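Local structure of putative NADH dehydrogenase/NAD(P)H nitroreductase (Bacteroides thetaiotaomicron VPI-5482, 3KWK) at residues A[103-108]-A[146-151]; A[66-71]-A[131-136]; A[36-41]-A[113-118]; A[55-60]-A[138-143]. The protein is a flavoprotein that binds flavin mononucleotide and probably works as an NAD(P)H-dependent oxidoreductase of the nitroreductase family. All coordinates share one frame; numbering follows the deposited sequence. Where two conformers were deposited one is given.

Contact 1. Residues A[103-108]-A[146-151]; sequences AAAQNI and PLCVIP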
loop_
_atom_site.group_PDB
_atom_site.type_symbol
_atom_site.label_atom_id
_atom_site.label_comp_id
_atom_site.label_asym_id
_atom_site.label_seq_id
_atom_site.Cartn_x
_atom_site.Cartn_y
_atom_site.Cartn_z
ATOM N N ALA A 103 1.675 -2.320 -1.520
ATOM C CA ALA A 103 0.382 -2.538 -0.868
ATOM C C ALA A 103 0.520 -3.590 0.282
ATOM O O ALA A 103 -0.041 -3.411 1.350
ATOM C CB ALA A 103 -0.700 -2.960 -1.912
ATOM N N ALA A 104 1.331 -4.627 0.041
ATOM C CA ALA A 104 1.587 -5.669 1.050
ATOM C C ALA A 104 2.294 -5.041 2.247
ATOM O O ALA A 104 1.945 -5.303 3.410
ATOM C CB ALA A 104 2.430 -6.839 0.493
ATOM N N ALA A 105 3.291 -4.209 1.963
ATOM C CA ALA A 105 4.020 -3.577 3.038
ATOM C C ALA A 105 3.104 -2.693 3.870
ATOM O O ALA A 105 3.223 -2.678 5.094
ATOM C CB ALA A 105 5.197 -2.760 2.474
ATOM N N GLN A 106 2.195 -1.975 3.219
ATOM C CA GLN A 106 1.306 -1.074 3.952
ATOM C C GLN A 106 0.368 -1.909 4.828
ATOM O O GLN A 106 0.082 -1.550 5.986
ATOM C CB GLN A 106 0.462 -0.191 3.016
ATOM C CG GLN A 106 -0.572 0.708 3.704
ATOM C CD GLN A 106 0.004 1.699 4.669
ATOM O OE1 GLN A 106 1.242 1.809 4.807
ATOM N NE2 GLN A 106 -0.873 2.464 5.335
ATOM N N ASN A 107 -0.132 -3.047 4.332
ATOM C CA ASN A 107 -0.901 -3.958 5.200
ATOM C C ASN A 107 -0.110 -4.418 6.426
ATOM O O ASN A 107 -0.664 -4.527 7.514
ATOM C CB ASN A 107 -1.371 -5.166 4.422
ATOM C CG ASN A 107 -2.610 -4.893 3.607
ATOM O OD1 ASN A 107 -3.200 -3.795 3.656
ATOM N ND2 ASN A 107 -3.039 -5.923 2.852
ATOM N N ILE A 108 1.165 -4.716 6.239
ATOM C CA ILE A 108 2.011 -5.140 7.361
ATOM C C ILE A 108 2.123 -4.021 8.374
ATOM O O ILE A 108 2.025 -4.243 9.612
ATOM C CB ILE A 108 3.416 -5.590 6.878
ATOM C CG1 ILE A 108 3.258 -6.923 6.083
ATOM C CG2 ILE A 108 4.427 -5.709 8.078
ATOM C CD1 ILE A 108 4.459 -7.409 5.321
ATOM N N PRO A 146 14.237 -7.139 -3.333
ATOM C CA PRO A 146 13.711 -6.632 -2.047
ATOM C C PRO A 146 13.160 -5.216 -2.162
ATOM O O PRO A 146 13.878 -4.337 -2.618
ATOM C CB PRO A 146 14.950 -6.670 -1.126
ATOM C CG PRO A 146 16.105 -6.532 -2.023
ATOM C CD PRO A 146 15.710 -7.141 -3.351
ATOM N N LEU A 147 11.890 -5.022 -1.791
ATOM C CA LEU A 147 11.296 -3.716 -1.762
ATOM C C LEU A 147 11.743 -2.942 -0.526
ATOM O O LEU A 147 12.232 -1.835 -0.650
ATOM C CB LEU A 147 9.764 -3.762 -1.803
ATOM C CG LEU A 147 9.081 -2.416 -1.657
ATOM C CD1 LEU A 147 9.342 -1.589 -2.883
ATOM C CD2 LEU A 147 7.550 -2.591 -1.446
ATOM N N CYS A 148 11.595 -3.537 0.649
ATOM C CA CYS A 148 11.829 -2.802 1.875
ATOM C C CYS A 148 12.121 -3.783 3.001
ATOM O O CYS A 148 11.715 -4.977 2.954
ATOM C CB CYS A 148 10.641 -1.862 2.184
ATOM S SG CYS A 148 9.083 -2.736 2.450
ATOM N N VAL A 149 12.795 -3.235 4.008
ATOM C CA VAL A 149 13.101 -3.917 5.233
ATOM C C VAL A 149 12.260 -3.248 6.309
ATOM O O VAL A 149 12.341 -2.024 6.515
ATOM C CB VAL A 149 14.604 -3.820 5.590
ATOM C CG1 VAL A 149 14.846 -4.507 6.923
ATOM C CG2 VAL A 149 15.505 -4.473 4.489
ATOM N N ILE A 150 11.427 -4.026 6.981
ATOM C CA ILE A 150 10.553 -3.488 8.025
ATOM C C ILE A 150 10.953 -4.016 9.412
ATOM O O ILE A 150 10.503 -5.106 9.824
ATOM C CB ILE A 150 9.062 -3.857 7.734
ATOM C CG1 ILE A 150 8.630 -3.438 6.333
ATOM C CG2 ILE A 150 8.091 -3.242 8.796
ATOM C CD1 ILE A 150 7.207 -3.856 5.978
ATOM N N PRO A 151 11.821 -3.283 10.109
ATOM C CA PRO A 151 12.010 -3.593 11.537
ATOM C C PRO A 151 10.698 -3.362 12.302
ATOM O O PRO A 151 9.873 -2.515 11.913
ATOM C CB PRO A 151 13.067 -2.596 11.990
ATOM C CG PRO A 151 13.531 -1.899 10.734
ATOM C CD PRO A 151 12.424 -1.999 9.751
#
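With CG1 anti to its carbonyl carbon (chi1 -53°) and the second torsion extended, Ile150 carries CD1 out to Ala105 and Ile108. Cys148 turns SG between its own backbone N and carbonyl carbon (chi1 62°), which aims the sulfur at Ala105. This is helix-on-sheet packing at the heart of the nitroreductase fold: helix 97-114 lies over one face of the antiparallel sheet, against strand 144-153. The two short axes run almost parallel, 12° apart, with their closest approach 9.8 Å.

The methyl of Ala105 faces two side chains of the strand. Its CB lies 3.9 Å from SG of Cys148 and 4.2 Å from CD1 of Ile150. One turn further on, the branch methyl of Ile108, not its longer arm, makes the touch.

Around this core, Trp121 of the neighbouring strand packs on both Ala105 and Cys148, while Leu147 and Cys148 together face Val87 in a classic beta bulge. The side chain of Cys148 lies about 6 Å from a bound flavin mononucleotide, and the far side of the helix meets the second subunit, where Gln106 and Asn107 hydrogen-bond to Asn107 and Gln106 of that chain. At the end of the contact, Ile108 CG2 sits 3.9 Å from Ile150 CD1, the two side chains crossing at a slant.

Contact 2. Residues A[66-71]-A[131-136]; sequences DSMAAA and MEVVRK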
loop_
_atom_site.group_PDB
_atom_site.type_symbol
_atom_site.label_atom_id
_atom_site.label_comp_id
_atom_site.label_asym_id
_atom_site.label_seq_id
_atom_site.Cartn_x
_atom_site.Cartn_y
_atom_site.Cartn_z
ATOM N N ASP A 66 22.135 -7.082 12.614
ATOM C CA ASP A 66 23.193 -6.088 12.911
ATOM C C ASP A 66 24.092 -5.792 11.695
ATOM O O ASP A 66 24.526 -4.647 11.463
ATOM C CB ASP A 66 24.038 -6.612 14.075
ATOM C CG ASP A 66 23.271 -6.596 15.421
ATOM O OD1 ASP A 66 22.175 -6.004 15.508
ATOM O OD2 ASP A 66 23.753 -7.217 16.364
ATOM N N SER A 67 24.349 -6.817 10.890
ATOM C CA SER A 67 25.158 -6.682 9.682
ATOM C C SER A 67 24.418 -5.808 8.657
ATOM O O SER A 67 24.998 -4.899 8.063
ATOM C CB SER A 67 25.528 -8.049 9.099
ATOM O OG SER A 67 26.445 -8.706 9.954
HETATM N N MSE A 68 23.118 -6.051 8.502
HETATM C CA MSE A 68 22.303 -5.184 7.670
HETATM C C MSE A 68 22.229 -3.756 8.171
HETATM O O MSE A 68 22.245 -2.819 7.374
HETATM C CB MSE A 68 20.898 -5.789 7.435
HETATM C CG MSE A 68 20.976 -7.032 6.536
HETATM SE SE MSE A 68 19.159 -7.648 6.069
HETATM C CE MSE A 68 18.785 -8.302 7.742
ATOM N N ALA A 69 22.091 -3.598 9.486
ATOM C CA ALA A 69 22.057 -2.274 10.097
ATOM C C ALA A 69 23.311 -1.512 9.696
ATOM O O ALA A 69 23.248 -0.356 9.346
ATOM C CB ALA A 69 21.978 -2.383 11.617
ATOM N N ALA A 70 24.453 -2.171 9.762
ATOM C CA ALA A 70 25.721 -1.465 9.503
ATOM C C ALA A 70 25.800 -0.990 8.038
ATOM O O ALA A 70 26.324 0.091 7.718
ATOM C CB ALA A 70 26.891 -2.369 9.824
ATOM N N ALA A 71 25.249 -1.800 7.145
ATOM C CA ALA A 71 25.390 -1.593 5.720
ATOM C C ALA A 71 24.270 -0.727 5.114
ATOM O O ALA A 71 24.439 -0.165 4.039
ATOM C CB ALA A 71 25.486 -2.975 5.006
HETATM N N MSE A 131 19.712 -3.090 -2.092
HETATM C CA MSE A 131 19.089 -4.348 -2.519
HETATM C C MSE A 131 20.149 -5.437 -2.476
HETATM O O MSE A 131 19.879 -6.572 -2.076
HETATM C CB MSE A 131 18.526 -4.207 -3.907
HETATM C CG MSE A 131 17.452 -3.106 -3.980
HETATM SE SE MSE A 131 16.866 -2.717 -5.785
HETATM C CE MSE A 131 15.782 -4.230 -5.978
ATOM N N GLU A 132 21.374 -5.097 -2.877
ATOM C CA GLU A 132 22.481 -6.076 -2.829
ATOM C C GLU A 132 22.853 -6.481 -1.400
ATOM O O GLU A 132 23.128 -7.639 -1.160
ATOM C CB GLU A 132 23.699 -5.529 -3.575
ATOM C CG GLU A 132 24.947 -6.429 -3.521
ATOM C CD GLU A 132 24.745 -7.869 -4.042
ATOM O OE1 GLU A 132 23.913 -8.119 -4.968
ATOM O OE2 GLU A 132 25.477 -8.756 -3.527
ATOM N N VAL A 133 22.848 -5.545 -0.455
ATOM C CA VAL A 133 23.048 -5.869 0.969
ATOM C C VAL A 133 22.067 -6.937 1.400
ATOM O O VAL A 133 22.458 -7.949 1.986
ATOM C CB VAL A 133 22.936 -4.618 1.870
ATOM C CG1 VAL A 133 22.900 -4.977 3.362
ATOM C CG2 VAL A 133 24.089 -3.670 1.564
ATOM N N VAL A 134 20.782 -6.677 1.145
ATOM C CA VAL A 134 19.724 -7.562 1.566
ATOM C C VAL A 134 19.880 -8.900 0.875
ATOM O O VAL A 134 19.762 -9.934 1.510
ATOM C CB VAL A 134 18.322 -6.953 1.306
ATOM C CG1 VAL A 134 17.217 -8.009 1.575
ATOM C CG2 VAL A 134 18.166 -5.661 2.144
ATOM N N ARG A 135 20.199 -8.885 -0.420
ATOM C CA ARG A 135 20.395 -10.135 -1.179
ATOM C C ARG A 135 21.498 -10.979 -0.570
ATOM O O ARG A 135 21.369 -12.194 -0.401
ATOM C CB ARG A 135 20.716 -9.811 -2.634
ATOM C CG ARG A 135 21.023 -11.037 -3.492
ATOM C CD ARG A 135 21.168 -10.670 -4.981
ATOM N NE ARG A 135 20.107 -9.713 -5.435
ATOM C CZ ARG A 135 18.810 -10.018 -5.584
ATOM N NH1 ARG A 135 18.359 -11.239 -5.413
ATOM N NH2 ARG A 135 17.964 -9.098 -5.982
ATOM N N LYS A 136 22.583 -10.326 -0.152
ATOM C CA LYS A 136 23.749 -11.009 0.383
ATOM C C LYS A 136 23.360 -11.734 1.678
ATOM O O LYS A 136 23.718 -12.885 1.864
ATOM C CB LYS A 136 24.915 -10.013 0.582
ATOM C CG LYS A 136 26.106 -10.560 1.368
ATOM C CD LYS A 136 27.062 -9.466 1.851
ATOM C CE LYS A 136 28.307 -10.091 2.485
ATOM N NZ LYS A 136 29.422 -9.139 2.506
#
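Two helices lying side by side on one face of the antiparallel sheet meet here: 62-71, near its C-terminal end, and 128-138. Val133 is the centre of the contact. It points at the other helix and spreads both methyls over the single methyl of Ala71, with Ala71 CB 3.7 Å from Val133 CG1 and 3.8 Å from Val133 CG2. The fork straddles Ala71 CB almost evenly. That follows from the first torsion of Val133 (chi1 170°), which sets CG1 anti to the backbone N and CG2 anti to the carbonyl carbon.

CG1 does double duty. It also meets the selenomethionine Met68, at 4.2 Å from Met68 CG, so Met68 touches Val133 with the middle of its chain. The backbones come close as well, the CA atoms of Met68 and Val133 being 6.8 Å apart. All of this is apolar packing, and it grades from inside to outside: Met68 is buried, Val133 only partly, and Ala71 is exposed at the surface end.

Toward the sheet, Met68 and Val134 both lean on Ile86 of strand 83-90. Ile86 thus packs against side chains of both helices. Tyr137, further along helix 128-138, packs on Met68 and Ser67. No other chain of the assembly touches either segment. The arrangement is that of a helical layer laid on a beta-sheet, as expected in the alpha+beta fold of the nitroreductase family.

Contact 3. Residues A[36-41]-A[113-118]; sequences DLMLRA and ESMGLG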
loop_
_atom_site.group_PDB
_atom_site.type_symbol
_atom_site.label_atom_id
_atom_site.label_comp_id
_atom_site.label_asym_id
_atom_site.label_seq_id
_atom_site.Cartn_x
_atom_site.Cartn_y
_atom_site.Cartn_z
ATOM N N ASP A 36 2.749 -13.830 12.723
ATOM C CA ASP A 36 1.958 -14.611 11.754
ATOM C C ASP A 36 0.835 -13.791 11.122
ATOM O O ASP A 36 0.643 -13.818 9.913
ATOM C CB ASP A 36 1.403 -15.877 12.402
ATOM C CG ASP A 36 2.493 -16.879 12.903
ATOM O OD1 ASP A 36 3.634 -16.827 12.413
ATOM O OD2 ASP A 36 2.180 -17.742 13.814
ATOM N N LEU A 37 0.150 -12.999 11.953
ATOM C CA LEU A 37 -0.928 -12.140 11.474
ATOM C C LEU A 37 -0.427 -10.997 10.591
ATOM O O LEU A 37 -1.092 -10.606 9.635
ATOM C CB LEU A 37 -1.769 -11.641 12.658
ATOM C CG LEU A 37 -2.752 -12.671 13.225
ATOM C CD1 LEU A 37 -3.232 -12.261 14.650
ATOM C CD2 LEU A 37 -3.948 -12.857 12.285
HETATM N N MSE A 38 0.736 -10.446 10.911
HETATM C CA MSE A 38 1.345 -9.417 10.027
HETATM C C MSE A 38 1.584 -10.022 8.634
HETATM O O MSE A 38 1.327 -9.374 7.630
HETATM C CB MSE A 38 2.653 -8.894 10.639
HETATM C CG MSE A 38 2.410 -8.052 11.816
HETATM SE SE MSE A 38 4.100 -7.651 12.810
HETATM C CE MSE A 38 4.752 -6.649 11.463
ATOM N N LEU A 39 2.149 -11.225 8.561
ATOM C CA LEU A 39 2.404 -11.891 7.270
ATOM C C LEU A 39 1.098 -12.180 6.521
ATOM O O LEU A 39 1.019 -11.937 5.299
ATOM C CB LEU A 39 3.221 -13.175 7.509
ATOM C CG LEU A 39 4.647 -12.929 8.049
ATOM C CD1 LEU A 39 5.229 -14.221 8.610
ATOM C CD2 LEU A 39 5.554 -12.389 6.995
ATOM N N ARG A 40 0.084 -12.671 7.228
ATOM C CA ARG A 40 -1.214 -12.891 6.619
ATOM C C ARG A 40 -1.796 -11.595 6.085
ATOM O O ARG A 40 -2.414 -11.580 5.007
ATOM C CB ARG A 40 -2.155 -13.526 7.631
ATOM C CG ARG A 40 -3.533 -13.868 7.140
ATOM C CD ARG A 40 -4.275 -14.578 8.256
ATOM N NE ARG A 40 -4.177 -16.040 8.138
ATOM C CZ ARG A 40 -3.131 -16.773 8.535
ATOM N NH1 ARG A 40 -2.079 -16.199 9.110
ATOM N NH2 ARG A 40 -3.138 -18.092 8.370
ATOM N N ALA A 41 -1.595 -10.494 6.821
ATOM C CA ALA A 41 -2.031 -9.211 6.363
ATOM C C ALA A 41 -1.325 -8.805 5.031
ATOM O O ALA A 41 -1.968 -8.400 4.043
ATOM C CB ALA A 41 -1.830 -8.090 7.445
ATOM N N GLU A 113 0.499 -1.800 13.724
ATOM C CA GLU A 113 -0.133 -0.760 14.508
ATOM C C GLU A 113 -1.338 -1.292 15.296
ATOM O O GLU A 113 -1.541 -0.955 16.481
ATOM C CB GLU A 113 -0.555 0.383 13.624
ATOM C CG GLU A 113 -1.218 1.573 14.354
ATOM C CD GLU A 113 -0.255 2.368 15.217
ATOM O OE1 GLU A 113 0.814 2.692 14.725
ATOM O OE2 GLU A 113 -0.606 2.646 16.356
ATOM N N SER A 114 -2.139 -2.124 14.641
ATOM C CA SER A 114 -3.391 -2.622 15.245
ATOM C C SER A 114 -3.201 -3.565 16.435
ATOM O O SER A 114 -4.109 -3.784 17.186
ATOM C CB SER A 114 -4.261 -3.370 14.197
ATOM O OG SER A 114 -3.742 -4.664 13.862
HETATM N N MSE A 115 -1.993 -4.118 16.565
HETATM C CA MSE A 115 -1.632 -5.085 17.605
HETATM C C MSE A 115 -0.624 -4.483 18.596
HETATM O O MSE A 115 0.067 -5.184 19.311
HETATM C CB MSE A 115 -1.071 -6.364 16.969
HETATM C CG MSE A 115 -2.161 -7.088 16.115
HETATM SE SE MSE A 115 -1.569 -8.762 15.432
HETATM C CE MSE A 115 -0.503 -8.123 14.011
ATOM N N GLY A 116 -0.599 -3.154 18.667
ATOM C CA GLY A 116 0.198 -2.482 19.663
ATOM C C GLY A 116 1.693 -2.470 19.393
ATOM O O GLY A 116 2.481 -2.147 20.278
ATOM N N LEU A 117 2.071 -2.806 18.169
ATOM C CA LEU A 117 3.454 -2.809 17.747
ATOM C C LEU A 117 3.780 -1.530 17.000
ATOM O O LEU A 117 2.903 -0.719 16.660
ATOM C CB LEU A 117 3.729 -4.054 16.857
ATOM C CG LEU A 117 3.533 -5.405 17.577
ATOM C CD1 LEU A 117 3.531 -6.550 16.530
ATOM C CD2 LEU A 117 4.578 -5.637 18.686
ATOM N N GLY A 118 5.067 -1.350 16.773
ATOM C CA GLY A 118 5.572 -0.261 15.948
ATOM C C GLY A 118 6.410 -0.870 14.837
ATOM O O GLY A 118 7.091 -1.861 15.037
#
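Met115, a selenomethionine, reaches from the end of helix 97-114 across to Leu37 and Met38 of helix 32-43. The helix finishes in a Schellman motif: Gly116, with positive phi, is the C-prime residue, Leu117 N bonds back to Ala112 O, and Gly116 N lies 3.2 Å from Glu113 O. The reversal leaves Met115 and Leu117, on either side of the glycine, both pointing at the same helix.

From CB, which points toward helix 32-43, the Met115 chain runs out extended through CG (chi2 -175°). These two carbons serve as the arm. Selenium is the first atom to land, against the flank of Leu37: Met115 SE is 4.0 Å from Leu37 CD1 and also 4.0 Å from Leu37 CB. The side chains of Met115 and Leu37 cross at about a right angle. There the chain bends (chi3 -78°), turning the terminal methyl against both Leu37 and Met38. Met115 CE comes to 3.6 Å from Met38 CG while keeping 4.0 Å from Leu37 CB.

Met38 lies deeper, packed on Ile108, Ala111 and Ala112 of helix 97-114. Asn10 of the second subunit packs on Met115 and Thr8 of that subunit on Leu37, so the contact reaches the dimer interface. Met38, also a selenomethionine, rests its SE 3.9 Å from CD1 of Leu117.

Contact 4. Residues A[55-60]-A[138-143]; sequences EFVVVS and THLPEN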
loop_
_atom_site.group_PDB
_atom_site.type_symbol
_atom_site.label_atom_id
_atom_site.label_comp_id
_atom_site.label_asym_id
_atom_site.label_seq_id
_atom_site.Cartn_x
_atom_site.Cartn_y
_atom_site.Cartn_z
ATOM N N GLU A 55 7.207 -12.281 -1.651
ATOM C CA GLU A 55 7.974 -13.220 -0.851
ATOM C C GLU A 55 8.425 -12.475 0.393
ATOM O O GLU A 55 8.929 -11.349 0.279
ATOM C CB GLU A 55 9.193 -13.744 -1.661
ATOM C CG GLU A 55 8.844 -14.488 -2.970
ATOM C CD GLU A 55 8.217 -15.871 -2.786
ATOM O OE1 GLU A 55 8.260 -16.472 -1.695
ATOM O OE2 GLU A 55 7.637 -16.347 -3.792
ATOM N N PHE A 56 8.271 -13.090 1.579
ATOM C CA PHE A 56 8.640 -12.416 2.815
ATOM C C PHE A 56 9.751 -13.170 3.520
ATOM O O PHE A 56 9.667 -14.392 3.701
ATOM C CB PHE A 56 7.433 -12.343 3.756
ATOM C CG PHE A 56 6.229 -11.708 3.108
ATOM C CD1 PHE A 56 6.108 -10.324 3.073
ATOM C CD2 PHE A 56 5.279 -12.479 2.462
ATOM C CE1 PHE A 56 5.021 -9.723 2.451
ATOM C CE2 PHE A 56 4.213 -11.887 1.822
ATOM C CZ PHE A 56 4.077 -10.522 1.820
ATOM N N VAL A 57 10.790 -12.452 3.923
ATOM C CA VAL A 57 11.869 -13.063 4.727
ATOM C C VAL A 57 11.713 -12.483 6.131
ATOM O O VAL A 57 11.833 -11.292 6.335
ATOM C CB VAL A 57 13.270 -12.828 4.168
ATOM C CG1 VAL A 57 14.363 -13.562 4.970
ATOM C CG2 VAL A 57 13.364 -13.218 2.685
ATOM N N VAL A 58 11.452 -13.363 7.088
ATOM C CA VAL A 58 11.367 -12.992 8.491
ATOM C C VAL A 58 12.742 -13.183 9.079
ATOM O O VAL A 58 13.231 -14.297 9.100
ATOM C CB VAL A 58 10.355 -13.882 9.252
ATOM C CG1 VAL A 58 10.360 -13.473 10.754
ATOM C CG2 VAL A 58 8.975 -13.796 8.554
ATOM N N VAL A 59 13.385 -12.100 9.509
ATOM C CA VAL A 59 14.759 -12.164 9.983
ATOM C C VAL A 59 14.756 -12.000 11.515
ATOM O O VAL A 59 14.347 -10.949 12.028
ATOM C CB VAL A 59 15.674 -11.103 9.349
ATOM C CG1 VAL A 59 17.103 -11.199 9.915
ATOM C CG2 VAL A 59 15.725 -11.261 7.784
ATOM N N SER A 60 15.242 -13.022 12.210
ATOM C CA SER A 60 15.360 -13.014 13.668
ATOM C C SER A 60 16.787 -13.265 14.134
ATOM O O SER A 60 17.045 -13.317 15.357
ATOM C CB SER A 60 14.472 -14.115 14.229
ATOM O OG SER A 60 14.856 -15.359 13.668
ATOM N N THR A 138 20.361 -12.459 3.028
ATOM C CA THR A 138 19.191 -13.357 3.007
ATOM C C THR A 138 19.203 -14.370 1.847
ATOM O O THR A 138 18.276 -15.153 1.727
ATOM C CB THR A 138 17.854 -12.603 3.085
ATOM O OG1 THR A 138 17.653 -11.748 1.939
ATOM C CG2 THR A 138 17.802 -11.818 4.369
ATOM N N HIS A 139 20.251 -14.365 1.037
ATOM C CA HIS A 139 20.479 -15.359 -0.008
ATOM C C HIS A 139 19.366 -15.344 -1.065
ATOM O O HIS A 139 18.871 -16.392 -1.516
ATOM C CB HIS A 139 20.653 -16.782 0.565
ATOM C CG HIS A 139 21.805 -16.912 1.506
ATOM N ND1 HIS A 139 22.884 -17.724 1.245
ATOM C CD2 HIS A 139 22.061 -16.298 2.680
ATOM C CE1 HIS A 139 23.749 -17.619 2.240
ATOM N NE2 HIS A 139 23.276 -16.752 3.120
ATOM N N LEU A 140 18.949 -14.161 -1.459
ATOM C CA LEU A 140 17.849 -14.041 -2.407
ATOM C C LEU A 140 18.287 -14.455 -3.806
ATOM O O LEU A 140 19.336 -14.009 -4.310
ATOM C CB LEU A 140 17.320 -12.611 -2.476
ATOM C CG LEU A 140 16.782 -11.986 -1.190
ATOM C CD1 LEU A 140 16.356 -10.547 -1.513
ATOM C CD2 LEU A 140 15.649 -12.814 -0.596
ATOM N N PRO A 141 17.517 -15.378 -4.426
ATOM C CA PRO A 141 17.736 -15.600 -5.848
ATOM C C PRO A 141 17.651 -14.306 -6.656
ATOM O O PRO A 141 16.995 -13.380 -6.223
ATOM C CB PRO A 141 16.629 -16.575 -6.215
ATOM C CG PRO A 141 16.254 -17.321 -4.892
ATOM C CD PRO A 141 16.382 -16.171 -3.890
ATOM N N GLU A 142 18.310 -14.283 -7.820
ATOM C CA GLU A 142 18.455 -13.081 -8.647
ATOM C C GLU A 142 17.123 -12.393 -8.989
ATOM O O GLU A 142 17.030 -11.162 -9.027
ATOM C CB GLU A 142 19.200 -13.462 -9.943
ATOM C CG GLU A 142 19.508 -12.292 -10.865
ATOM C CD GLU A 142 20.589 -12.618 -11.903
ATOM O OE1 GLU A 142 20.536 -13.711 -12.496
ATOM O OE2 GLU A 142 21.483 -11.769 -12.121
ATOM N N ASN A 143 16.092 -13.207 -9.194
ATOM C CA ASN A 143 14.756 -12.731 -9.604
ATOM C C ASN A 143 13.917 -12.137 -8.487
ATOM O O ASN A 143 12.939 -11.443 -8.727
ATOM C CB ASN A 143 13.956 -13.833 -10.299
ATOM C CG ASN A 143 13.823 -15.097 -9.459
ATOM O OD1 ASN A 143 14.836 -15.711 -9.107
ATOM N ND2 ASN A 143 12.572 -15.543 -9.207
#
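Val57 and Thr138 meet through methyl groups, crossing at a slant, with Val57 CG1 3.9 Å from Thr138 CG2. Val57 (chi1 -176°) holds CG1 anti to its backbone N and CG2 anti to its carbonyl carbon. The two methyls serve different partners: CG1 goes to Thr138, and CG2 stands 4.0 Å from Leu140 CD2. Val59, two residues along the strand, has the same conformation, but it offers CG2 to the threonine, 4.0 Å from Thr138 CG2. One threonine methyl therefore bridges both valines.

Thr138 places OG1 between backbone N and carbonyl carbon (chi1 63°), where it hydrogen-bonds to Val134 O in the preceding turn of helix 128-138; CG2 then faces strand 54-59. That is an edge strand of the sheet within the chain, yet residues 56-58 pair in parallel with a strand of the second subunit, the intersubunit sheet extension known from nitroreductase dimers. After His139 turns the chain with positive phi, Leu140 does not point its CB at the strand, yet its tip reaches Val57: with CD1 extended (chi2 178°), the other methyl, CD2, is the one that makes the touch.

How the contacts relate
The contacts surround one antiparallel sheet, which contacts 1 and 4 reach directly. Along the chain the segments run 36-41, 55-60, 66-71, 103-108, 113-118, 131-136, 138-143, 146-151; most pairs interleave, and contact 2 alone is nested, inside the loop closed by contact 4. Contact 1 lies about 2 Å from the chain's centre. Contact 3 shares helix 97-114 with it, their centres 12 Å apart. Contact 4 takes up the loop that follows helix 128-138, on which contact 2 lies, their centres 11 Å apart; contacts 2 and 3 lie on opposite sides, 24 Å apart. Contacts 1, 3 and 4 touch the second subunit, so the helices and sheet that form the core also meet it.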